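Cellulose-binding protein (Saccharophagus degradans, PDB 2X32) binds a long polyisoprenoid, octaprenyl diphosphate, through its YceI-like domain and is implicated in plant cell wall breakdown. Local coordinates at residues A80-P85 and A106-H111; Q120-R125 and Q134-L139; R130-N135 and V173-A178. All blocks are in the same frame, centred on the assembly; numbering follows the deposited sequence. Where two conformers were deposited one is given.

Contact 1 (A80-P85 and A106-H111); sequences ATVTVP and ATLDLH. With OTP ((2E,6E,10E,14E,18E,22E,26E)-3,7,11,15,19,23,27,31-octamethyldotriaconta-2,6,10,14,18,22,26,30-octaenyl trihydrogen diphosphate), chain C.
Val-82 carries CG1 anti to its backbone N (chi1 -176°), which leaves CG2 anti to the carbonyl carbon, and in Leu-108 a chi2 of 64° brings CD1 to meet it. Val-82 CG2 lies 3.7 Å from Leu-108 CD1, the two side chains crossing at a slant. The other valine branch, CG1, rests 4.0 Å from Ala-106 CB. Further along, Val-84 CG2 packs closely on Ala-106 CB (3.5 Å), and Ala-80 CB faces Leu-110 CD1 (3.8 Å). Behind this apolar layer the strands run antiparallel, tied by reciprocal hydrogen bonds between Thr-81 and Asp-109 and between Thr-83 and Thr-107, whose side chains occupy the other face. There a water links Thr-81 OG1 to Asp-109 OD2, accepting from the hydroxyl and donating to the carboxylate. The apolar face touches the octaprenyl chain: Val-82 CG1 is 3.7 Å from its C14, and Val-84 CG2 3.7 Å from its C8. An alanine in place of Val-82 would probably open a gap between Leu-108, Ala-106 and the isoprenoid. One face is thus aliphatic, matched to a hydrocarbon ligand by dispersion contact, while the opposite face carries hydroxyls, a carboxylate and water.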
# COMPACT_ATOMS: atom_id res chain seq x y z
N ALA A 80 -7.44 -2.54 -3.82
CA ALA A 80 -6.24 -2.28 -4.66
C ALA A 80 -5.31 -3.47 -4.44
O ALA A 80 -5.19 -3.98 -3.31
CB ALA A 80 -5.55 -0.97 -4.31
N THR A 81 -4.73 -3.97 -5.51
CA THR A 81 -3.94 -5.21 -5.44
C THR A 81 -2.56 -4.95 -5.95
O THR A 81 -2.37 -4.43 -7.07
CB THR A 81 -4.59 -6.29 -6.28
OG1 THR A 81 -5.92 -6.48 -5.81
CG2 THR A 81 -3.79 -7.56 -6.21
N VAL A 82 -1.55 -5.26 -5.14
CA VAL A 82 -0.16 -5.20 -5.54
C VAL A 82 0.37 -6.61 -5.75
O VAL A 82 0.18 -7.49 -4.91
CB VAL A 82 0.72 -4.54 -4.43
CG1 VAL A 82 2.14 -4.38 -4.91
CG2 VAL A 82 0.15 -3.19 -4.00
N THR A 83 1.04 -6.82 -6.87
CA THR A 83 1.67 -8.09 -7.14
C THR A 83 3.15 -7.88 -7.42
O THR A 83 3.54 -6.92 -8.10
CB THR A 83 0.98 -8.81 -8.30
OG1 THR A 83 -0.44 -8.83 -8.09
CG2 THR A 83 1.47 -10.21 -8.40
N VAL A 84 4.00 -8.75 -6.86
CA VAL A 84 5.50 -8.57 -6.91
C VAL A 84 6.10 -9.95 -7.08
O VAL A 84 5.84 -10.81 -6.24
CB VAL A 84 6.04 -7.97 -5.60
CG1 VAL A 84 7.61 -7.78 -5.66
CG2 VAL A 84 5.36 -6.61 -5.15
N PRO A 85 6.95 -10.16 -8.09
CA PRO A 85 7.72 -11.41 -8.16
C PRO A 85 8.80 -11.44 -7.11
O PRO A 85 9.48 -10.42 -6.88
CB PRO A 85 8.36 -11.38 -9.57
CG PRO A 85 8.30 -9.99 -9.94
CD PRO A 85 7.04 -9.41 -9.36
N ALA A 106 6.76 -3.71 -9.09
CA ALA A 106 5.53 -4.21 -8.48
C ALA A 106 4.40 -3.65 -9.31
O ALA A 106 4.40 -2.47 -9.65
CB ALA A 106 5.41 -3.67 -7.06
N THR A 107 3.40 -4.46 -9.61
CA THR A 107 2.22 -3.94 -10.28
C THR A 107 1.17 -3.57 -9.25
O THR A 107 0.87 -4.35 -8.36
CB THR A 107 1.69 -4.98 -11.27
OG1 THR A 107 2.73 -5.26 -12.21
CG2 THR A 107 0.49 -4.44 -12.05
N LEU A 108 0.69 -2.35 -9.35
CA LEU A 108 -0.39 -1.82 -8.49
C LEU A 108 -1.63 -1.65 -9.34
O LEU A 108 -1.65 -0.83 -10.28
CB LEU A 108 -0.01 -0.51 -7.82
CG LEU A 108 -1.16 0.22 -7.11
CD1 LEU A 108 -1.72 -0.60 -5.91
CD2 LEU A 108 -0.61 1.61 -6.61
N ASP A 109 -2.69 -2.38 -9.01
CA ASP A 109 -4.00 -2.27 -9.62
C ASP A 109 -4.87 -1.43 -8.69
O ASP A 109 -5.33 -1.94 -7.65
CB ASP A 109 -4.60 -3.67 -9.85
CG ASP A 109 -6.03 -3.64 -10.30
OD1 ASP A 109 -6.43 -2.64 -10.90
OD2 ASP A 109 -6.78 -4.60 -9.98
N LEU A 110 -4.98 -0.13 -9.02
CA LEU A 110 -5.70 0.84 -8.23
C LEU A 110 -6.59 1.66 -9.12
O LEU A 110 -6.11 2.21 -10.13
CB LEU A 110 -4.72 1.77 -7.53
CG LEU A 110 -5.25 2.99 -6.79
CD1 LEU A 110 -6.23 2.52 -5.64
CD2 LEU A 110 -4.10 3.83 -6.22
N HIS A 111 -7.85 1.78 -8.72
CA HIS A 111 -8.80 2.62 -9.39
C HIS A 111 -8.87 2.36 -10.90
O HIS A 111 -9.02 3.29 -11.72
CB HIS A 111 -8.51 4.08 -9.06
CG HIS A 111 -9.58 5.04 -9.45
ND1 HIS A 111 -10.88 5.03 -8.98
CD2 HIS A 111 -9.51 6.07 -10.32
CE1 HIS A 111 -11.56 6.03 -9.56
NE2 HIS A 111 -10.74 6.66 -10.37
O7 OTP C . -9.84 21.17 5.58
P2 OTP C . -11.17 20.51 5.80
O5 OTP C . -12.34 21.40 5.43
O6 OTP C . -11.31 19.81 7.12
O4 OTP C . -11.21 19.34 4.63
P1 OTP C . -11.15 17.74 4.86
O2 OTP C . -9.68 17.43 5.10
O3 OTP C . -12.26 17.17 5.71
O1 OTP C . -11.35 17.05 3.41
C40 OTP C . -10.29 17.20 2.45
C39 OTP C . -9.72 15.83 2.05
C37 OTP C . -8.43 15.57 2.00
C38 OTP C . -7.28 16.52 2.35
C36 OTP C . -7.97 14.19 1.54
C35 OTP C . -7.36 14.15 0.16
C34 OTP C . -6.83 12.74 -0.17
C32 OTP C . -5.74 12.47 -0.90
C33 OTP C . -4.83 13.54 -1.41
C31 OTP C . -5.35 10.99 -1.06
C30 OTP C . -5.20 10.44 -2.45
C29 OTP C . -4.70 9.00 -2.45
C27 OTP C . -3.87 8.49 -3.34
C28 OTP C . -3.37 9.22 -4.59
C26 OTP C . -3.30 7.10 -3.18
C25 OTP C . -3.66 6.36 -1.91
C24 OTP C . -2.74 5.17 -1.58
C22 OTP C . -3.02 3.88 -1.80
C23 OTP C . -4.34 3.33 -2.28
C21 OTP C . -1.95 2.87 -1.48
C20 OTP C . -1.34 2.20 -2.74
C19 OTP C . -0.29 1.14 -2.43
C17 OTP C . 1.03 1.26 -2.55
C18 OTP C . 1.75 2.40 -3.18
C16 OTP C . 1.92 0.16 -2.00
C15 OTP C . 2.77 -0.48 -3.06
C14 OTP C . 3.37 -1.78 -2.59
C12 OTP C . 4.60 -2.24 -2.92
C13 OTP C . 5.56 -1.43 -3.78
C11 OTP C . 5.11 -3.57 -2.46
C10 OTP C . 4.31 -4.30 -1.46
C9 OTP C . 4.99 -5.52 -0.82
C7 OTP C . 4.74 -6.81 -1.09
C8 OTP C . 3.64 -7.34 -1.99
C6 OTP C . 5.59 -7.85 -0.39
C5 OTP C . 6.74 -8.37 -1.23
C4 OTP C . 7.51 -9.47 -0.56
C2 OTP C . 8.83 -9.61 -0.66
C3 OTP C . 9.79 -8.79 -1.44
C1 OTP C . 9.46 -10.78 0.05
O HOH W 1 -7.50 -4.79 -7.27

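Contact 2 (Q120-R125 and Q134-L139); sequences QLNVQR and QNQSPL. With IMD (imidazole), chain D.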
# COMPACT_ATOMS: atom_id res chain seq x y z
N GLN A 120 12.46 0.03 -4.19
CA GLN A 120 13.33 -0.87 -3.47
C GLN A 120 12.67 -1.20 -2.13
O GLN A 120 12.17 -0.29 -1.43
CB GLN A 120 14.67 -0.15 -3.22
CG GLN A 120 15.71 -1.02 -2.73
CD GLN A 120 17.05 -0.24 -2.79
OE1 GLN A 120 17.22 0.72 -2.01
NE2 GLN A 120 17.93 -0.52 -3.76
N LEU A 121 12.64 -2.49 -1.84
CA LEU A 121 12.08 -3.01 -0.59
C LEU A 121 13.19 -3.51 0.30
O LEU A 121 14.24 -3.97 -0.17
CB LEU A 121 11.09 -4.14 -0.83
CG LEU A 121 9.95 -3.78 -1.79
CD1 LEU A 121 8.99 -5.02 -1.97
CD2 LEU A 121 9.14 -2.55 -1.36
N ASN A 122 12.96 -3.34 1.61
CA ASN A 122 13.78 -3.91 2.62
C ASN A 122 13.09 -5.17 3.13
O ASN A 122 11.91 -5.13 3.49
CB ASN A 122 14.00 -2.93 3.78
CG ASN A 122 15.02 -3.44 4.75
OD1 ASN A 122 14.70 -4.31 5.61
ND2 ASN A 122 16.29 -2.96 4.64
N VAL A 123 13.80 -6.29 3.07
CA VAL A 123 13.30 -7.55 3.56
C VAL A 123 14.21 -8.03 4.67
O VAL A 123 15.42 -8.18 4.46
CB VAL A 123 13.25 -8.61 2.45
CG1 VAL A 123 12.72 -10.00 3.03
CG2 VAL A 123 12.42 -8.12 1.25
N GLN A 124 13.66 -8.25 5.84
CA GLN A 124 14.45 -8.70 6.98
C GLN A 124 13.83 -9.95 7.57
O GLN A 124 12.59 -10.01 7.78
CB GLN A 124 14.54 -7.62 8.04
CG GLN A 124 15.49 -8.02 9.19
CD GLN A 124 15.60 -6.96 10.30
OE1 GLN A 124 14.67 -6.20 10.57
NE2 GLN A 124 16.73 -6.98 10.95
N ARG A 125 14.66 -10.96 7.84
CA ARG A 125 14.19 -12.17 8.50
C ARG A 125 14.13 -11.94 10.01
O ARG A 125 15.10 -11.51 10.64
CB ARG A 125 15.06 -13.39 8.21
CG ARG A 125 14.54 -14.61 8.93
CD ARG A 125 15.30 -15.87 8.63
NE ARG A 125 15.03 -16.32 7.25
CZ ARG A 125 13.91 -16.90 6.86
NH1 ARG A 125 12.91 -17.17 7.70
NH2 ARG A 125 13.75 -17.20 5.57
N GLN A 134 9.31 -3.85 4.02
CA GLN A 134 8.91 -2.45 4.07
C GLN A 134 9.55 -1.65 2.94
O GLN A 134 10.54 -2.07 2.34
CB GLN A 134 9.21 -1.90 5.47
CG GLN A 134 10.72 -1.87 5.82
CD GLN A 134 10.97 -1.51 7.23
OE1 GLN A 134 10.45 -0.50 7.73
NE2 GLN A 134 11.75 -2.34 7.92
N ASN A 135 8.96 -0.52 2.62
CA ASN A 135 9.58 0.35 1.62
C ASN A 135 10.89 0.88 2.16
O ASN A 135 10.95 1.45 3.29
CB ASN A 135 8.66 1.49 1.18
CG ASN A 135 8.12 2.33 2.35
OD1 ASN A 135 7.43 1.78 3.23
ND2 ASN A 135 8.36 3.64 2.32
N GLN A 136 11.95 0.73 1.38
CA GLN A 136 13.26 1.15 1.84
C GLN A 136 13.38 2.62 1.86
O GLN A 136 14.12 3.17 2.67
CB GLN A 136 14.34 0.54 0.94
CG GLN A 136 15.77 1.08 1.25
CD GLN A 136 16.31 0.74 2.62
OE1 GLN A 136 15.81 -0.17 3.29
NE2 GLN A 136 17.32 1.48 3.07
N SER A 137 12.66 3.32 1.01
CA SER A 137 12.74 4.77 1.03
C SER A 137 11.38 5.36 0.91
O SER A 137 10.42 4.67 0.51
CB SER A 137 13.64 5.25 -0.07
OG SER A 137 13.12 4.82 -1.31
N PRO A 138 11.27 6.66 1.22
CA PRO A 138 10.00 7.28 0.96
C PRO A 138 9.50 7.01 -0.50
O PRO A 138 10.27 7.02 -1.44
CB PRO A 138 10.27 8.75 1.24
CG PRO A 138 11.38 8.73 2.32
CD PRO A 138 12.25 7.59 1.84
N LEU A 139 8.23 6.67 -0.61
CA LEU A 139 7.58 6.12 -1.80
C LEU A 139 6.43 7.06 -2.13
O LEU A 139 5.55 7.24 -1.29
CB LEU A 139 7.04 4.72 -1.52
CG LEU A 139 6.23 4.02 -2.64
CD1 LEU A 139 6.99 4.00 -3.99
CD2 LEU A 139 5.87 2.57 -2.18
N1 IMD D . 7.75 3.14 7.44
C2 IMD D . 8.50 2.14 8.00
N3 IMD D . 9.28 1.61 7.01
C4 IMD D . 9.06 2.24 5.83
C5 IMD D . 8.08 3.20 6.11
O HOH W 2 10.82 2.15 -1.21
O HOH W 3 12.21 -4.96 6.66
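Asn-122 and Gln-136 bring their amides together at a slant, the planes only 28° apart, and Asn-122 ND2 donates to Gln-136 OE1 over 3.1 Å. The bond is bent, 139° at the hydrogen, and the donor is tilted from the plane of the acceptor carbonyl; Asn-122 ND2 also bonds Asp-99, its stronger partner. Gln-136 reaches this point because its chain turns at chi2 (65°), which places CD. Gln-120 runs beside Gln-136 and points the same way, with Gln-120 OE1 3.6 Å from Gln-136 CG; their amides are turned steeply against each other. On the same face as Asn-122, Gln-134 sets its CG 4.0 Å from Asn-122 CB, and a water donates to Asn-122 OD1 (2.8 Å) while accepting from Gln-134 NE2 (2.9 Å). Backbone bonds close the ladder of this beta hairpin: Asn-122 and Gln-134 bond each other in both directions, and Gln-136 N reaches Gln-120 O at 3.0 Å. Leu-121 belongs to the pocket, its side chain about 4 Å from the octaprenyl ligand. The polar face thus rests on one bent amide-amide bond and a water bridge, with Asn-122 ND2 and Gln-120 NE2 as neutral donors to the carboxylates of Asp-99 and Asp-103.

Contact 3 (R130-N135 and V173-A178); sequences RIMVQN and VLFYEA. With OTP ((2E,6E,10E,14E,18E,22E,26E)-3,7,11,15,19,23,27,31-octamethyldotriaconta-2,6,10,14,18,22,26,30-octaenyl trihydrogen diphosphate), chain C; IMD (imidazole), chain D.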
# COMPACT_ATOMS: atom_id res chain seq x y z
N ARG A 130 9.23 -16.03 9.95
CA ARG A 130 8.62 -14.70 9.82
C ARG A 130 9.57 -13.72 9.17
O ARG A 130 10.74 -13.71 9.52
CB ARG A 130 8.21 -14.16 11.19
CG ARG A 130 7.39 -12.92 11.20
CD ARG A 130 7.05 -12.54 12.67
NE ARG A 130 6.19 -11.39 12.82
CZ ARG A 130 4.88 -11.39 12.69
NH1 ARG A 130 4.19 -12.45 12.29
NH2 ARG A 130 4.21 -10.30 12.93
N ILE A 131 9.05 -12.94 8.22
CA ILE A 131 9.81 -11.91 7.59
C ILE A 131 9.04 -10.59 7.65
O ILE A 131 7.81 -10.57 7.78
CB ILE A 131 10.19 -12.29 6.13
CG1 ILE A 131 8.93 -12.30 5.28
CG2 ILE A 131 11.01 -13.60 6.05
CD1 ILE A 131 9.19 -12.58 3.79
N MET A 132 9.79 -9.50 7.59
CA MET A 132 9.28 -8.14 7.60
C MET A 132 9.70 -7.44 6.29
O MET A 132 10.91 -7.42 5.95
CB MET A 132 9.79 -7.38 8.83
CG MET A 132 9.27 -5.95 8.90
SD MET A 132 9.91 -5.05 10.35
CE MET A 132 11.67 -5.22 10.18
N VAL A 133 8.72 -6.86 5.61
CA VAL A 133 8.94 -6.19 4.33
C VAL A 133 8.45 -4.77 4.40
O VAL A 133 7.31 -4.50 4.78
CB VAL A 133 8.23 -6.92 3.16
CG1 VAL A 133 8.59 -6.30 1.81
CG2 VAL A 133 8.60 -8.42 3.17
N GLN A 134 9.31 -3.85 4.02
CA GLN A 134 8.91 -2.45 4.07
C GLN A 134 9.55 -1.65 2.94
O GLN A 134 10.54 -2.07 2.34
CB GLN A 134 9.21 -1.90 5.47
CG GLN A 134 10.72 -1.87 5.82
CD GLN A 134 10.97 -1.51 7.23
OE1 GLN A 134 10.45 -0.50 7.73
NE2 GLN A 134 11.75 -2.34 7.92
N ASN A 135 8.96 -0.52 2.62
CA ASN A 135 9.58 0.35 1.62
C ASN A 135 10.89 0.88 2.16
O ASN A 135 10.95 1.45 3.29
CB ASN A 135 8.66 1.49 1.18
CG ASN A 135 8.12 2.33 2.35
OD1 ASN A 135 7.43 1.78 3.23
ND2 ASN A 135 8.36 3.64 2.32
N VAL A 173 4.68 -1.43 6.56
CA VAL A 173 5.46 -2.51 7.21
C VAL A 173 4.57 -3.74 7.16
O VAL A 173 3.48 -3.78 7.75
CB VAL A 173 5.85 -2.17 8.63
CG1 VAL A 173 6.63 -3.35 9.26
CG2 VAL A 173 6.68 -0.84 8.67
N LEU A 174 5.02 -4.76 6.43
CA LEU A 174 4.26 -5.98 6.19
C LEU A 174 4.97 -7.14 6.86
O LEU A 174 6.21 -7.26 6.73
CB LEU A 174 4.15 -6.25 4.70
CG LEU A 174 3.57 -5.10 3.89
CD1 LEU A 174 3.63 -5.44 2.42
CD2 LEU A 174 2.15 -4.64 4.27
N PHE A 175 4.22 -7.98 7.56
CA PHE A 175 4.80 -9.17 8.16
C PHE A 175 4.23 -10.37 7.49
O PHE A 175 3.00 -10.48 7.36
CB PHE A 175 4.46 -9.18 9.65
CG PHE A 175 5.11 -8.06 10.41
CD1 PHE A 175 6.39 -8.20 10.96
CD2 PHE A 175 4.47 -6.84 10.58
CE1 PHE A 175 7.01 -7.15 11.63
CE2 PHE A 175 5.10 -5.80 11.27
CZ PHE A 175 6.34 -5.95 11.77
N TYR A 176 5.10 -11.23 6.97
CA TYR A 176 4.68 -12.46 6.30
C TYR A 176 5.22 -13.65 7.08
O TYR A 176 6.36 -13.63 7.58
CB TYR A 176 5.18 -12.49 4.83
CG TYR A 176 4.48 -11.60 3.87
CD1 TYR A 176 3.35 -11.99 3.21
CD2 TYR A 176 4.94 -10.32 3.61
CE1 TYR A 176 2.70 -11.18 2.28
CE2 TYR A 176 4.30 -9.50 2.72
CZ TYR A 176 3.16 -9.92 2.07
OH TYR A 176 2.49 -9.12 1.16
N GLU A 177 4.42 -14.71 7.19
CA GLU A 177 4.72 -15.86 8.01
C GLU A 177 4.48 -17.13 7.24
O GLU A 177 3.44 -17.27 6.66
CB GLU A 177 3.71 -15.87 9.15
CG GLU A 177 4.05 -15.00 10.19
CD GLU A 177 4.79 -15.70 11.35
OE1 GLU A 177 5.28 -16.84 11.22
OE2 GLU A 177 4.91 -15.04 12.33
N ALA A 178 5.54 -17.95 7.21
CA ALA A 178 5.54 -19.29 6.61
C ALA A 178 4.94 -20.34 7.53
O ALA A 178 4.99 -20.19 8.74
CB ALA A 178 6.96 -19.68 6.24
O7 OTP C . -9.84 21.17 5.58
P2 OTP C . -11.17 20.51 5.80
O5 OTP C . -12.34 21.40 5.43
O6 OTP C . -11.31 19.81 7.12
O4 OTP C . -11.21 19.34 4.63
P1 OTP C . -11.15 17.74 4.86
O2 OTP C . -9.68 17.43 5.10
O3 OTP C . -12.26 17.17 5.71
O1 OTP C . -11.35 17.05 3.41
C40 OTP C . -10.29 17.20 2.45
C39 OTP C . -9.72 15.83 2.05
C37 OTP C . -8.43 15.57 2.00
C38 OTP C . -7.28 16.52 2.35
C36 OTP C . -7.97 14.19 1.54
C35 OTP C . -7.36 14.15 0.16
C34 OTP C . -6.83 12.74 -0.17
C32 OTP C . -5.74 12.47 -0.90
C33 OTP C . -4.83 13.54 -1.41
C31 OTP C . -5.35 10.99 -1.06
C30 OTP C . -5.20 10.44 -2.45
C29 OTP C . -4.70 9.00 -2.45
C27 OTP C . -3.87 8.49 -3.34
C28 OTP C . -3.37 9.22 -4.59
C26 OTP C . -3.30 7.10 -3.18
C25 OTP C . -3.66 6.36 -1.91
C24 OTP C . -2.74 5.17 -1.58
C22 OTP C . -3.02 3.88 -1.80
C23 OTP C . -4.34 3.33 -2.28
C21 OTP C . -1.95 2.87 -1.48
C20 OTP C . -1.34 2.20 -2.74
C19 OTP C . -0.29 1.14 -2.43
C17 OTP C . 1.03 1.26 -2.55
C18 OTP C . 1.75 2.40 -3.18
C16 OTP C . 1.92 0.16 -2.00
C15 OTP C . 2.77 -0.48 -3.06
C14 OTP C . 3.37 -1.78 -2.59
C12 OTP C . 4.60 -2.24 -2.92
C13 OTP C . 5.56 -1.43 -3.78
C11 OTP C . 5.11 -3.57 -2.46
C10 OTP C . 4.31 -4.30 -1.46
C9 OTP C . 4.99 -5.52 -0.82
C7 OTP C . 4.74 -6.81 -1.09
C8 OTP C . 3.64 -7.34 -1.99
C6 OTP C . 5.59 -7.85 -0.39
C5 OTP C . 6.74 -8.37 -1.23
C4 OTP C . 7.51 -9.47 -0.56
C2 OTP C . 8.83 -9.61 -0.66
C3 OTP C . 9.79 -8.79 -1.44
C1 OTP C . 9.46 -10.78 0.05
N1 IMD D . 7.75 3.14 7.44
C2 IMD D . 8.50 2.14 8.00
N3 IMD D . 9.28 1.61 7.01
C4 IMD D . 9.06 2.24 5.83
C5 IMD D . 8.08 3.20 6.11
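Ile-131 and Val-133 face Tyr-176 and Leu-174 as hydrogen-bonded antiparallel pairs, each pair exchanging two backbone bonds. The short strand axes approach to 4.6 Å and run at 156° to each other, so the strands are noticeably twisted. Between and beyond these pairs, Met-132 with Phe-175 and Arg-130 with Glu-177 make the non-hydrogen-bonded positions, where CA-H groups lean on the neighbouring carbonyls.

On the face of Arg-130 and Met-132, the arginine is stretched out from CG to NE and reaches alongside Phe-175 CB and CG. Its guanidinium is only 18° from the ring plane, but it is displaced toward the start of the side chain: Phe-175 CB lies over one guanidinium face, 3.5 Å from Arg-130 NH2. At the guanidinium edge Arg-130 NH1 forms a salt bridge with Glu-177 OE2 (2.7 Å), using the anti lone pair of that oxygen; the carboxylate is turned well away from the guanidinium plane. A chi2 of -96° in Glu-177 places CD back toward the arginine. Asp-12 takes Arg-130 NH2, and Thr-129 bonds the other carboxylate oxygen. Met-132 runs alongside Phe-175 in a Met-aromatic contact, its SD 4.7 Å from the ring centroid and oblique to it, while Met-132 CG touches Val-173 CG1 at 3.7 Å.

These two strands belong to the antiparallel barrel of the YceI family, a lipocalin-like fold, in which strand 7-24 is the next neighbour of 167-177.

The opposite face looks into the barrel. Ile-131 CG1 packs on Tyr-176 CB (3.8 Å), and Val-133 CG2 lies near Tyr-176 CD2. Leu-174 CD1 comes to 3.5 Å from ligand C9. Tyr-176 OH bonds the backbone oxygen of Gln-48 across the barrel and lies 3.7 Å from ligand C6.

All three contacts are antiparallel pairings of one barrel wall round the octaprenyl chain. Contacts 1 and 3 have centres about 17 Å apart and nearest atoms about 7 Å apart. Contact 3 meets the tail end of the ligand farthest from the diphosphate, contact 1 the stretch from there to about the middle, and contact 2 reaches it through Leu-121 and Val-123. Contact 2 stands between them in strand order: 115-125 borders 99-109 on one side and 130-142 on the other. Its centre is about 16 Å from contact 1 and about 10 Å from contact 3. Contacts 2 and 3 share Gln-134 and Asn-135, and a probable hydrogen bond from Met-132 N to Gln-124 O (2.9 Å) joins them.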